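Local coordinates for protein cytochrome (Paracoccus pantotrophus, PDB 2XTS) that forms the c-type cytochrome part of the sulfane dehydrogenase SoxCD, carrying a covalently bound heme c that probably passes on electrons from sulfur oxidation, at residues V35-A40 with T110-A115; P84-V89 with T136-P141. All coordinates share one frame; numbering follows the deposited sequence.

Overall arrangement
Both contacts belong to the heme-carrying cytochrome c domain of the chain, and their centres lie about 15 Å apart. Contact 1 is the crossing of helices 35-45 and 107-120, a mostly buried joint whose I113 touches the heme. Contact 2 fastens the loop 136-141 to the segment leading into helix 86-96; it is buried at P84, L86 and L140, partly exposed at Y85 and V138, and lies nearer the interface with the sulfite dehydrogenase chain. The first depends on a glycine and bare backbone in close packing; the second combines leucine and valine side chains with two bridging waters. They meet where T114 CG2 packs 3.6 Å from L86 CD1, so helix 107-120 is shared.

Contact 1 (V35-A40 with T110-A115); sequences VATGDA and TYAITA
A112 lays its CB over the backbone of G38, 3.6 Å from G38 N, where the first and last helices of the cytochrome c domain, 35-45 and 107-120, meet in the near-perpendicular crossing characteristic of the fold. The segments 35-40 and 110-115 cross at a signed angle of -97°, and their axes approach to 6.8 Å. Such closeness depends on G38, which has no side chain and turns bare CA to the partner helix. The two backbones therefore meet directly, with the CA atoms of G38 and I113 4.0 Å apart. A CA-H...O contact joins them, G38 CA standing 3.2 Å from A112 O with an angle of 141° at the hydrogen.

Small groups fill in around this point. T37 holds CG2 anti to its backbone N (chi1 -57° for OG1), which sets the methyl 3.9 Å from A112 CB, while OG1 turns back to the carboxylate of D34. Toward the start of helix 35-45, A115 brings its CB to V35. The CA-CB bond of V35 leads away from the partner helix, yet CG2, lying beside the backbone N, still reaches A115, and the side chain also packs on Y119.

I113 contributes mainly backbone here. Its side chain leaves the crossing and touches heme c near C46, the covalent attachment residue, so the helix crossing supplies part of the heme pocket wall. On the remote flank T114 OG1 donates a 2.8 Å hydrogen bond to T110 O, from above the carbonyl plane. That oxygen also accepts the helical bond from T114 N, so two donors grip it and tie the hydroxyl to its own helix. At the V35 end, the valine methyl CG2 rests 3.6 Å from the carbonyl oxygen A115 O.

Contact 2 (P84-V89 with T136-P141); sequences PYLSTV and TQVVLP
L86 holds CG anti to its backbone N (chi1 -166°), and L140 turns its CG beside the backbone N (chi1 -66°) with an extended outer chain; together these torsions bring the two leucines to the junction between loop 136-141 and the 84-89 segment leading into helix 86-96. L140 CD1 presses on the peptide between Y85 and L86, 3.5 Å from Y85 C, and L140 CB sits beside P84 O. The leucine thus packs on backbone more than on a side chain, its CD2 coming only loosely near L86 CD1. L86 sends its other methyl, CD2, obliquely across V138, 3.8 Å from V138 CB and close to both valine methyls, so the branched end is met as a whole.

Two waters link the backbones beside this packing. One donates to P84 O at 2.7 Å and accepts from L140 N at 3.0 Å. The second accepts from L86 N at 2.9 Å and donates to V138 O. Each water thus pairs an amide N-H with a carbonyl oxygen of the other segment. The N-H and C=O groups flanking Y85 and V139 match those of a non-hydrogen-bonded antiparallel pair, but water bridges them and neither segment is a strand.

Behind the joint, L86 and V138 both pack on L118 of helix 107-120, and L86 also touches F135. W83, which binds the heme, adjoins P84, while T88 OG1 is hydrogen-bonded to E238 O of the sulfite dehydrogenase chain, against which P84 and Y85 pack. The loop between strands 129-131 and 146-148 thus lies across helices 86-96 and 107-120.

Contact 1 (V35-A40 with T110-A115)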
loop_
_atom_site.group_PDB
_atom_site.type_symbol
_atom_site.label_atom_id
_atom_site.label_comp_id
_atom_site.label_asym_id
_atom_site.label_seq_id
_atom_site.Cartn_x
_atom_site.Cartn_y
_atom_site.Cartn_z
ATOM N N VAL D 35 7.774 53.290 -6.715
ATOM C CA VAL D 35 6.504 52.916 -7.339
ATOM C C VAL D 35 6.613 52.875 -8.864
ATOM O O VAL D 35 6.154 51.920 -9.485
ATOM C CB VAL D 35 5.371 53.837 -6.868
ATOM C CG1 VAL D 35 4.104 53.593 -7.664
ATOM C CG2 VAL D 35 5.149 53.664 -5.367
ATOM N N ALA D 36 7.223 53.889 -9.466
ATOM C CA ALA D 36 7.272 53.990 -10.923
ATOM C C ALA D 36 8.069 52.831 -11.527
ATOM O O ALA D 36 7.676 52.246 -12.566
ATOM C CB ALA D 36 7.847 55.353 -11.387
ATOM N N THR D 37 9.179 52.489 -10.874
ATOM C CA THR D 37 9.988 51.362 -11.313
ATOM C C THR D 37 9.199 50.052 -11.150
ATOM O O THR D 37 9.217 49.188 -12.027
ATOM C CB THR D 37 11.307 51.285 -10.533
ATOM O OG1 THR D 37 12.021 52.520 -10.684
ATOM C CG2 THR D 37 12.156 50.122 -10.997
ATOM N N GLY D 38 8.470 49.929 -10.041
ATOM C CA GLY D 38 7.631 48.770 -9.806
ATOM C C GLY D 38 6.544 48.619 -10.850
ATOM O O GLY D 38 6.251 47.496 -11.277
ATOM N N ASP D 39 5.929 49.740 -11.257
ATOM C CA ASP D 39 4.889 49.732 -12.295
ATOM C C ASP D 39 5.444 49.150 -13.596
ATOM O O ASP D 39 4.830 48.303 -14.246
ATOM C CB ASP D 39 4.411 51.160 -12.487
ATOM C CG ASP D 39 3.149 51.284 -13.307
ATOM O OD1 ASP D 39 2.565 50.277 -13.741
ATOM O OD2 ASP D 39 2.736 52.446 -13.531
ATOM N N ALA D 40 6.624 49.619 -13.986
ATOM C CA ALA D 40 7.280 49.143 -15.200
ATOM C C ALA D 40 7.620 47.659 -15.122
ATOM O O ALA D 40 7.367 46.904 -16.058
ATOM C CB ALA D 40 8.535 49.987 -15.508
ATOM N N THR D 110 12.332 43.563 -6.427
ATOM C CA THR D 110 11.301 43.123 -5.486
ATOM C C THR D 110 10.847 44.264 -4.596
ATOM O O THR D 110 9.670 44.438 -4.330
ATOM C CB THR D 110 11.762 41.884 -4.686
ATOM O OG1 THR D 110 12.200 40.858 -5.591
ATOM C CG2 THR D 110 10.619 41.330 -3.851
ATOM N N TYR D 111 11.777 45.092 -4.158
ATOM C CA TYR D 111 11.372 46.308 -3.439
ATOM C C TYR D 111 10.483 47.203 -4.283
ATOM O O TYR D 111 9.486 47.732 -3.807
ATOM C CB TYR D 111 12.569 47.125 -2.942
ATOM C CG TYR D 111 13.240 46.590 -1.692
ATOM C CD1 TYR D 111 12.551 46.493 -0.483
ATOM C CD2 TYR D 111 14.559 46.163 -1.724
ATOM C CE1 TYR D 111 13.189 46.017 0.661
ATOM C CE2 TYR D 111 15.192 45.673 -0.602
ATOM C CZ TYR D 111 14.505 45.597 0.584
ATOM O OH TYR D 111 15.143 45.101 1.696
ATOM N N ALA D 112 10.873 47.403 -5.542
ATOM C CA ALA D 112 10.076 48.239 -6.456
ATOM C C ALA D 112 8.670 47.677 -6.663
ATOM O O ALA D 112 7.680 48.408 -6.595
ATOM C CB ALA D 112 10.777 48.402 -7.786
ATOM N N ILE D 113 8.580 46.379 -6.928
ATOM C CA ILE D 113 7.279 45.761 -7.138
ATOM C C ILE D 113 6.430 45.873 -5.874
ATOM O O ILE D 113 5.236 46.128 -5.932
ATOM C CB ILE D 113 7.419 44.280 -7.586
ATOM C CG1 ILE D 113 7.879 44.248 -9.053
ATOM C CG2 ILE D 113 6.113 43.500 -7.378
ATOM C CD1 ILE D 113 8.353 42.903 -9.484
ATOM N N THR D 114 7.046 45.658 -4.716
ATOM C CA THR D 114 6.326 45.765 -3.455
ATOM C C THR D 114 5.817 47.197 -3.257
ATOM O O THR D 114 4.684 47.394 -2.858
ATOM C CB THR D 114 7.188 45.275 -2.267
ATOM O OG1 THR D 114 7.566 43.914 -2.482
ATOM C CG2 THR D 114 6.430 45.322 -0.972
ATOM N N ALA D 115 6.633 48.196 -3.588
ATOM C CA ALA D 115 6.178 49.586 -3.549
ATOM C C ALA D 115 4.969 49.809 -4.456
ATOM O O ALA D 115 4.002 50.458 -4.079
ATOM C CB ALA D 115 7.317 50.531 -3.945
#

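Contact 2 (P84-V89 with T136-P141)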
loop_
_atom_site.group_PDB
_atom_site.type_symbol
_atom_site.label_atom_id
_atom_site.label_comp_id
_atom_site.label_asym_id
_atom_site.label_seq_id
_atom_site.Cartn_x
_atom_site.Cartn_y
_atom_site.Cartn_z
ATOM N N PRO D 84 -1.645 40.503 6.698
ATOM C CA PRO D 84 -1.212 41.225 7.890
ATOM C C PRO D 84 0.120 41.980 7.759
ATOM O O PRO D 84 0.279 43.020 8.407
ATOM C CB PRO D 84 -1.127 40.119 8.948
ATOM C CG PRO D 84 -0.801 38.897 8.142
ATOM C CD PRO D 84 -1.529 39.040 6.845
ATOM N N TYR D 85 1.068 41.438 6.988
ATOM C CA TYR D 85 2.457 41.930 6.979
ATOM C C TYR D 85 3.009 42.129 5.578
ATOM O O TYR D 85 2.811 41.298 4.683
ATOM C CB TYR D 85 3.381 40.920 7.700
ATOM C CG TYR D 85 2.904 40.568 9.091
ATOM C CD1 TYR D 85 2.797 41.555 10.068
ATOM C CD2 TYR D 85 2.516 39.275 9.432
ATOM C CE1 TYR D 85 2.292 41.264 11.334
ATOM C CE2 TYR D 85 2.053 38.978 10.697
ATOM C CZ TYR D 85 1.933 39.967 11.630
ATOM O OH TYR D 85 1.454 39.657 12.885
ATOM N N LEU D 86 3.792 43.183 5.424
ATOM C CA LEU D 86 4.478 43.466 4.175
ATOM C C LEU D 86 5.571 42.469 3.890
ATOM O O LEU D 86 5.844 42.194 2.725
ATOM C CB LEU D 86 5.036 44.894 4.189
ATOM C CG LEU D 86 5.483 45.410 2.830
ATOM C CD1 LEU D 86 4.312 45.486 1.889
ATOM C CD2 LEU D 86 6.170 46.744 2.958
ATOM N N SER D 87 6.196 41.935 4.934
ATOM C CA SER D 87 7.249 40.957 4.746
ATOM C C SER D 87 6.832 39.845 3.799
ATOM O O SER D 87 7.608 39.416 2.942
ATOM C CB SER D 87 7.656 40.358 6.077
ATOM O OG SER D 87 6.549 39.853 6.765
ATOM N N THR D 88 5.606 39.364 3.960
ATOM C CA THR D 88 5.105 38.244 3.175
ATOM C C THR D 88 5.062 38.595 1.694
ATOM O O THR D 88 5.288 37.746 0.835
ATOM C CB THR D 88 3.717 37.854 3.657
ATOM O OG1 THR D 88 3.688 37.851 5.092
ATOM C CG2 THR D 88 3.280 36.514 3.095
ATOM N N VAL D 89 4.717 39.843 1.394
ATOM C CA VAL D 89 4.632 40.285 0.003
ATOM C C VAL D 89 6.006 40.184 -0.667
ATOM O O VAL D 89 6.177 39.578 -1.714
ATOM C CB VAL D 89 4.120 41.717 -0.116
ATOM C CG1 VAL D 89 3.985 42.128 -1.583
ATOM C CG2 VAL D 89 2.758 41.866 0.602
ATOM N N THR D 136 10.027 48.219 7.574
ATOM C CA THR D 136 9.257 47.855 8.768
ATOM C C THR D 136 8.413 48.994 9.325
ATOM O O THR D 136 7.664 48.778 10.270
ATOM C CB THR D 136 10.142 47.280 9.881
ATOM O OG1 THR D 136 11.125 48.250 10.275
ATOM C CG2 THR D 136 10.815 45.982 9.419
ATOM N N GLN D 137 8.487 50.186 8.732
ATOM C CA GLN D 137 7.552 51.273 9.095
ATOM C C GLN D 137 6.172 51.095 8.465
ATOM O O GLN D 137 5.195 51.739 8.872
ATOM C CB GLN D 137 8.113 52.628 8.668
ATOM C CG GLN D 137 9.411 52.988 9.365
ATOM C CD GLN D 137 10.034 54.253 8.819
ATOM O OE1 GLN D 137 9.368 55.069 8.194
ATOM N NE2 GLN D 137 11.325 54.414 9.049
ATOM N N VAL D 138 6.085 50.239 7.445
ATOM C CA VAL D 138 4.810 50.015 6.765
ATOM C C VAL D 138 3.954 49.057 7.572
ATOM O O VAL D 138 4.426 47.978 7.960
ATOM C CB VAL D 138 5.016 49.471 5.342
ATOM C CG1 VAL D 138 3.640 49.161 4.689
ATOM C CG2 VAL D 138 5.846 50.451 4.504
ATOM N N VAL D 139 2.723 49.471 7.856
ATOM C CA VAL D 139 1.770 48.658 8.603
ATOM C C VAL D 139 0.574 48.484 7.690
ATOM O O VAL D 139 -0.007 49.464 7.244
ATOM C CB VAL D 139 1.367 49.323 9.941
ATOM C CG1 VAL D 139 0.344 48.468 10.678
ATOM C CG2 VAL D 139 2.596 49.565 10.811
ATOM N N LEU D 140 0.221 47.238 7.395
ATOM C CA LEU D 140 -0.908 46.959 6.527
ATOM C C LEU D 140 -2.232 47.096 7.272
ATOM O O LEU D 140 -2.290 46.881 8.500
ATOM C CB LEU D 140 -0.784 45.553 5.914
ATOM C CG LEU D 140 0.386 45.341 4.953
ATOM C CD1 LEU D 140 0.295 43.966 4.321
ATOM C CD2 LEU D 140 0.444 46.449 3.889
ATOM N N PRO D 141 -3.312 47.404 6.529
ATOM C CA PRO D 141 -4.596 47.614 7.179
ATOM C C PRO D 141 -5.045 46.475 8.098
ATOM O O PRO D 141 -5.637 46.731 9.142
ATOM C CB PRO D 141 -5.555 47.753 5.992
ATOM C CG PRO D 141 -4.727 48.449 4.971
ATOM C CD PRO D 141 -3.354 47.807 5.111
HETATM O O HOH W 1 1.705 45.209 8.954
HETATM O O HOH W 2 3.981 45.123 7.616
#